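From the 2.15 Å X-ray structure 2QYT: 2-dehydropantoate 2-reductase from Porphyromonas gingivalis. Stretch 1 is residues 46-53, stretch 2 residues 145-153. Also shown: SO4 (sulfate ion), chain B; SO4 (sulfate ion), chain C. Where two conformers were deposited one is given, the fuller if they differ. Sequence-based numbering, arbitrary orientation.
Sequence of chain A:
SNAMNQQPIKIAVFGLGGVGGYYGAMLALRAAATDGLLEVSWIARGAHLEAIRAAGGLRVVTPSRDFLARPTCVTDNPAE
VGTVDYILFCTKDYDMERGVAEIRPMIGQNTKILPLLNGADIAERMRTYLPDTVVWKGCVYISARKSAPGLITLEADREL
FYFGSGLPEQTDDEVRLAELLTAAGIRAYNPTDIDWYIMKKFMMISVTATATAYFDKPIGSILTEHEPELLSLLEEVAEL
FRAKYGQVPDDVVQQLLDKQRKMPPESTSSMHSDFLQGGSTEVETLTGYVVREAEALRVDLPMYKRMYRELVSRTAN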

ATOM      1  N   GLY A  46      -6.715  -8.799 -18.550  1.00 21.44           N
ATOM      2  CA  GLY A  46      -7.781  -8.314 -19.432  1.00 20.28           C
ATOM      3  C   GLY A  46      -7.392  -7.219 -20.411  1.00 19.80           C
ATOM      4  O   GLY A  46      -6.333  -7.296 -21.060  1.00 20.09           O
ATOM      5  N   ALA A  47      -8.259  -6.205 -20.506  1.00 18.50           N
ATOM      6  CA  ALA A  47      -8.059  -5.026 -21.355  1.00 17.12           C
ATOM      7  C   ALA A  47      -6.851  -4.229 -20.987  1.00 16.40           C
ATOM      8  O   ALA A  47      -6.169  -3.710 -21.861  1.00 17.14           O
ATOM      9  N   HIS A  48      -6.602  -4.101 -19.692  1.00 16.08           N
ATOM     10  CA  HIS A  48      -5.409  -3.432 -19.208  1.00 15.84           C
ATOM     11  C   HIS A  48      -4.165  -4.159 -19.777  1.00 16.00           C
ATOM     12  O   HIS A  48      -3.371  -3.565 -20.502  1.00 16.27           O
ATOM     13  N   LEU A  49      -4.041  -5.447 -19.485  1.00 16.46           N
ATOM     14  CA  LEU A  49      -3.013  -6.291 -20.107  1.00 16.87           C
ATOM     15  C   LEU A  49      -2.953  -6.127 -21.624  1.00 16.46           C
ATOM     16  O   LEU A  49      -1.864  -5.913 -22.185  1.00 17.00           O
ATOM     17  N   GLU A  50      -4.095  -6.223 -22.309  1.00 16.89           N
ATOM     18  CA  GLU A  50      -4.068  -6.115 -23.780  1.00 17.08           C
ATOM     19  C   GLU A  50      -3.600  -4.744 -24.323  1.00 15.89           C
ATOM     20  O   GLU A  50      -2.865  -4.697 -25.328  1.00 14.51           O
ATOM     21  N   ALA A  51      -4.011  -3.650 -23.666  1.00 14.81           N
ATOM     22  CA  ALA A  51      -3.620  -2.308 -24.087  1.00 14.24           C
ATOM     23  C   ALA A  51      -2.118  -2.068 -23.860  1.00 15.14           C
ATOM     24  O   ALA A  51      -1.463  -1.390 -24.653  1.00 16.43           O
ATOM     25  N   ILE A  52      -1.597  -2.577 -22.753  1.00 15.09           N
ATOM     26  CA  ILE A  52      -0.155  -2.531 -22.441  1.00 16.20           C
ATOM     27  C   ILE A  52       0.613  -3.262 -23.538  1.00 16.03           C
ATOM     28  O   ILE A  52       1.544  -2.684 -24.076  1.00 15.04           O
ATOM     29  N   ARG A  53       0.178  -4.472 -23.917  1.00 16.75           N
ATOM     30  CA  ARG A  53       0.938  -5.231 -24.929  1.00 18.55           C
ATOM     31  C   ARG A  53       0.910  -4.515 -26.278  1.00 18.64           C
ATOM     32  O   ARG A  53       1.895  -4.543 -27.015  1.00 20.19           O
ATOM     33  N   ARG A 145      -4.256   6.490 -10.055  1.00 19.38           N
ATOM     34  CA  ARG A 145      -5.487   5.827 -10.500  0.50 18.95           C
ATOM     35  C   ARG A 145      -5.195   5.102 -11.813  1.00 18.45           C
ATOM     36  O   ARG A 145      -4.604   5.737 -12.681  1.00 17.82           O
ATOM     37  N   LYS A 146      -5.653   3.874 -12.019  1.00 18.46           N
ATOM     38  CA  LYS A 146      -5.653   3.366 -13.388  1.00 17.89           C
ATOM     39  C   LYS A 146      -6.845   4.032 -14.030  1.00 17.93           C
ATOM     40  O   LYS A 146      -7.966   3.777 -13.587  1.00 18.04           O
ATOM     41  N   SER A 147      -6.637   4.923 -15.014  1.00 16.74           N
ATOM     42  CA  SER A 147      -7.793   5.676 -15.522  1.00 16.55           C
ATOM     43  C   SER A 147      -8.312   5.197 -16.899  1.00 16.32           C
ATOM     44  O   SER A 147      -9.341   5.668 -17.361  1.00 15.21           O
ATOM     45  N   ALA A 148      -7.582   4.278 -17.540  1.00 14.30           N
ATOM     46  CA  ALA A 148      -7.991   3.707 -18.827  1.00 15.03           C
ATOM     47  C   ALA A 148      -7.146   2.435 -19.050  1.00 14.31           C
ATOM     48  O   ALA A 148      -6.117   2.250 -18.400  1.00 13.49           O
ATOM     49  N   PRO A 149      -7.633   1.503 -19.896  1.00 15.51           N
ATOM     50  CA  PRO A 149      -6.767   0.381 -20.188  1.00 14.83           C
ATOM     51  C   PRO A 149      -5.381   0.896 -20.600  1.00 15.83           C
ATOM     52  O   PRO A 149      -5.256   1.733 -21.483  1.00 15.30           O
ATOM     53  N   GLY A 150      -4.346   0.435 -19.910  1.00 16.33           N
ATOM     54  CA  GLY A 150      -2.975   0.829 -20.207  1.00 16.82           C
ATOM     55  C   GLY A 150      -2.527   2.199 -19.742  1.00 17.71           C
ATOM     56  O   GLY A 150      -1.460   2.676 -20.178  1.00 17.39           O
ATOM     57  N   LEU A 151      -3.306   2.840 -18.861  1.00 17.58           N
ATOM     58  CA  LEU A 151      -2.993   4.228 -18.481  1.00 17.22           C
ATOM     59  C   LEU A 151      -3.137   4.462 -16.999  1.00 17.03           C
ATOM     60  O   LEU A 151      -4.188   4.185 -16.424  1.00 18.03           O
ATOM     61  N   ILE A 152      -2.090   5.003 -16.394  1.00 16.71           N
ATOM     62  CA  ILE A 152      -2.122   5.483 -15.023  1.00 16.31           C
ATOM     63  C   ILE A 152      -2.097   7.013 -15.044  1.00 16.79           C
ATOM     64  O   ILE A 152      -1.301   7.646 -15.783  1.00 16.01           O
ATOM     65  N   THR A 153      -2.952   7.602 -14.217  1.00 14.55           N
ATOM     66  CA  THR A 153      -2.951   9.032 -14.020  1.00 16.09           C
ATOM     67  C   THR A 153      -2.642   9.335 -12.549  1.00 16.11           C
ATOM     68  O   THR A 153      -3.250   8.736 -11.646  1.00 15.40           O
TER

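A helix segment rests on the turn of a β-hairpin through a small, mostly apolar contact (303 Å² buried, both sides summed), organised around one buried histidine, His48, whose ring accepts the single hydrogen bond between the stretches. The hairpin strands, 145-148 and 151-153, are joined by a type II turn from Ala148 to Leu151, and the helix meets this turn with His48 beside Pro149 (CA to CA 4.2 Å) and Ile52 beside Gly150 (CA to CA 4.9 Å).

The CA-to-CB bond of His48 points sideways, but chi1 in t (-166°) and chi2 of 38° bring the ring end closer to the hairpin. There Gly150 N donates to His48 ND1 at 2.9 Å with an N-H...acceptor angle of 158°; the donor lies near the ring plane, where the nitrogen lone pair is directed, so ND1 acts here as the unprotonated acceptor. NE2 is hydrogen-bonded elsewhere in the structure. One ring face is covered by Lys146, which points toward the helix: with chi1 and chi2 both t, its CD sits 3.3 Å from the centroid of the His48 ring and 5° off the normal, a CH-pi contact made by the aliphatic part of the chain. Ile152, m at both chi angles, adds a looser contact from CD1 to His48 CE1 at 4.4 Å.

Beside the histidine, Ala47 and Ala51 pack against Pro149. Ala51 points toward the turn, its CB 3.8 Å from Pro149 CB and 3.6 Å from Pro149 C. Ala47 is sideways and more peripheral, with its CB 4.1 Å from Pro149 CG; the proline, its ring in the C-gamma exo pucker, thus touches two alanines one helical turn apart. Gly150 has phi/psi of 77/14, a positive phi that favours glycine, and an ideal CB here would lie only 3.1 Å from Ala51 CB. Ile52 (chi1 m, chi2 t) places CG1 3.9 Å from Gly150 CA.

Leu49, Ala148 and Leu151 point away. On the hairpin, Ser147 OG and Thr153 OG1 share a 2.6 Å hydrogen bond outside the contact; on the helix, Glu50 OE2 and Arg53 NH2 form a long salt bridge of 3.7 Å.

Two sulfate ions, probably from the crystallisation liquor, both engage Lys146: its N donates to O3 of the chain B sulfate at 2.7 Å, and its NZ makes a weak 3.1 Å hydrogen bond to O2 of the chain C sulfate, whose O1 lies 3.3 Å from His48 CD2 at the ring edge.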

ATOM      1  CB  ALA A  47      -9.316  -4.119 -21.352  1.00 15.79           C
ATOM      2  CB  HIS A  48      -5.421  -3.429 -17.692  1.00 15.10           C
ATOM      3  CG  HIS A  48      -4.427  -2.503 -17.067  1.00 15.55           C
ATOM      4  ND1 HIS A  48      -4.132  -1.252 -17.587  1.00 17.00           N
ATOM      5  CD2 HIS A  48      -3.696  -2.624 -15.934  1.00 14.60           C
ATOM      6  CE1 HIS A  48      -3.256  -0.650 -16.798  1.00 16.75           C
ATOM      7  NE2 HIS A  48      -2.943  -1.482 -15.814  1.00 16.47           N
ATOM      8  CB  LEU A  49      -3.209  -7.780 -19.758  1.00 15.99           C
ATOM      9  CG  LEU A  49      -2.357  -8.787 -20.552  1.00 16.97           C
ATOM     10  CD1 LEU A  49      -0.864  -8.569 -20.193  1.00 18.28           C
ATOM     11  CD2 LEU A  49      -2.765 -10.226 -20.246  1.00 18.51           C
ATOM     12  CB  GLU A  50      -5.382  -6.589 -24.429  1.00 18.00           C
ATOM     13  CG  GLU A  50      -5.533  -8.160 -24.366  1.00 24.06           C
ATOM     14  CD  GLU A  50      -4.247  -8.967 -24.859  1.00 32.00           C
ATOM     15  OE1 GLU A  50      -3.797  -8.708 -26.025  1.00 31.13           O
ATOM     16  OE2 GLU A  50      -3.692  -9.844 -24.089  1.00 31.12           O
ATOM     17  CB  ALA A  51      -4.413  -1.265 -23.332  1.00 14.96           C
ATOM     18  CB  ILE A  52       0.134  -3.136 -21.076  1.00 16.69           C
ATOM     19  CG1 ILE A  52      -0.516  -2.248 -19.999  1.00 17.58           C
ATOM     20  CG2 ILE A  52       1.631  -3.277 -20.809  1.00 16.28           C
ATOM     21  CD1 ILE A  52      -0.386  -2.790 -18.626  1.00 15.47           C
ATOM     22  CB  ARG A  53       0.503  -6.725 -25.053  1.00 18.64           C
ATOM     23  CG  ARG A  53       0.562  -7.470 -23.696  1.00 21.02           C
ATOM     24  CD  ARG A  53       1.183  -8.882 -23.645  1.00 23.02           C
ATOM     25  NE  ARG A  53       0.156  -9.899 -23.520  1.00 27.07           N
ATOM     26  CZ  ARG A  53       0.218 -11.049 -22.841  1.00 25.73           C
ATOM     27  NH1 ARG A  53       1.290 -11.454 -22.158  1.00 23.82           N
ATOM     28  NH2 ARG A  53      -0.856 -11.816 -22.873  1.00 29.01           N
ATOM     29  CB  ARG A 145      -6.449   6.965 -10.856  0.50 18.92           C
ATOM     30  CG  ARG A 145      -7.850   6.867 -10.377  0.50 18.05           C
ATOM     31  CD  ARG A 145      -8.560   8.242 -10.597  0.50 19.72           C
ATOM     32  NE  ARG A 145      -8.652   8.666 -12.005  0.50 19.54           N
ATOM     33  CZ  ARG A 145      -8.293   9.858 -12.482  0.50 18.52           C
ATOM     34  NH1 ARG A 145      -7.801  10.813 -11.681  0.50 17.20           N
ATOM     35  NH2 ARG A 145      -8.443  10.097 -13.777  0.50 16.64           N
ATOM     36  CB  LYS A 146      -5.821   1.855 -13.459  1.00 17.79           C
ATOM     37  CG  LYS A 146      -6.008   1.386 -14.890  1.00 19.98           C
ATOM     38  CD  LYS A 146      -6.048  -0.114 -14.954  1.00 23.91           C
ATOM     39  CE  LYS A 146      -7.447  -0.622 -14.868  1.00 28.59           C
ATOM     40  NZ  LYS A 146      -7.377  -1.848 -14.040  1.00 31.84           N
ATOM     41  CB  SER A 147      -7.504   7.191 -15.559  1.00 17.89           C
ATOM     42  OG  SER A 147      -6.400   7.442 -16.425  1.00 19.36           O
ATOM     43  CB  ALA A 148      -7.816   4.706 -19.984  1.00 13.23           C
ATOM     44  CB  PRO A 149      -7.498  -0.310 -21.331  1.00 15.50           C
ATOM     45  CG  PRO A 149      -8.947  -0.062 -21.026  1.00 14.37           C
ATOM     46  CD  PRO A 149      -8.958   1.362 -20.547  1.00 15.60           C
ATOM     47  CB  LEU A 151      -3.882   5.226 -19.258  1.00 17.76           C
ATOM     48  CG  LEU A 151      -3.680   6.734 -18.939  1.00 18.54           C
ATOM     49  CD1 LEU A 151      -2.300   7.244 -19.472  1.00 17.75           C
ATOM     50  CD2 LEU A 151      -4.829   7.665 -19.424  1.00 18.54           C
ATOM     51  CB  ILE A 152      -0.883   4.987 -14.185  1.00 16.47           C
ATOM     52  CG1 ILE A 152      -0.688   3.455 -14.334  1.00 17.65           C
ATOM     53  CG2 ILE A 152      -1.030   5.318 -12.735  1.00 14.78           C
ATOM     54  CD1 ILE A 152      -1.996   2.625 -14.066  1.00 20.95           C
ATOM     55  CB  THR A 153      -4.345   9.613 -14.338  1.00 14.88           C
ATOM     56  OG1 THR A 153      -4.647   9.274 -15.705  1.00 16.13           O
ATOM     57  CG2 THR A 153      -4.396  11.143 -14.125  1.00 15.00           C
TER
HETATM   58  S   SO4 B 315      -6.772   2.085  -8.894  1.00 36.19           S
HETATM   59  O1  SO4 B 315      -5.651   2.759  -8.273  1.00 38.47           O
HETATM   60  O2  SO4 B 315      -7.962   2.802  -8.422  1.00 38.74           O
HETATM   61  O3  SO4 B 315      -6.698   2.090 -10.344  1.00 35.26           O
HETATM   62  O4  SO4 B 315      -6.807   0.702  -8.453  1.00 39.08           O
HETATM   63  S   SO4 C 316      -4.661  -5.231 -13.392  1.00 28.59           S
HETATM   64  O1  SO4 C 316      -3.343  -4.631 -13.343  1.00 31.71           O
HETATM   65  O2  SO4 C 316      -5.599  -4.174 -12.999  1.00 32.11           O
HETATM   66  O3  SO4 C 316      -5.000  -5.687 -14.737  1.00 26.19           O
HETATM   67  O4  SO4 C 316      -4.680  -6.335 -12.411  1.00 31.58           O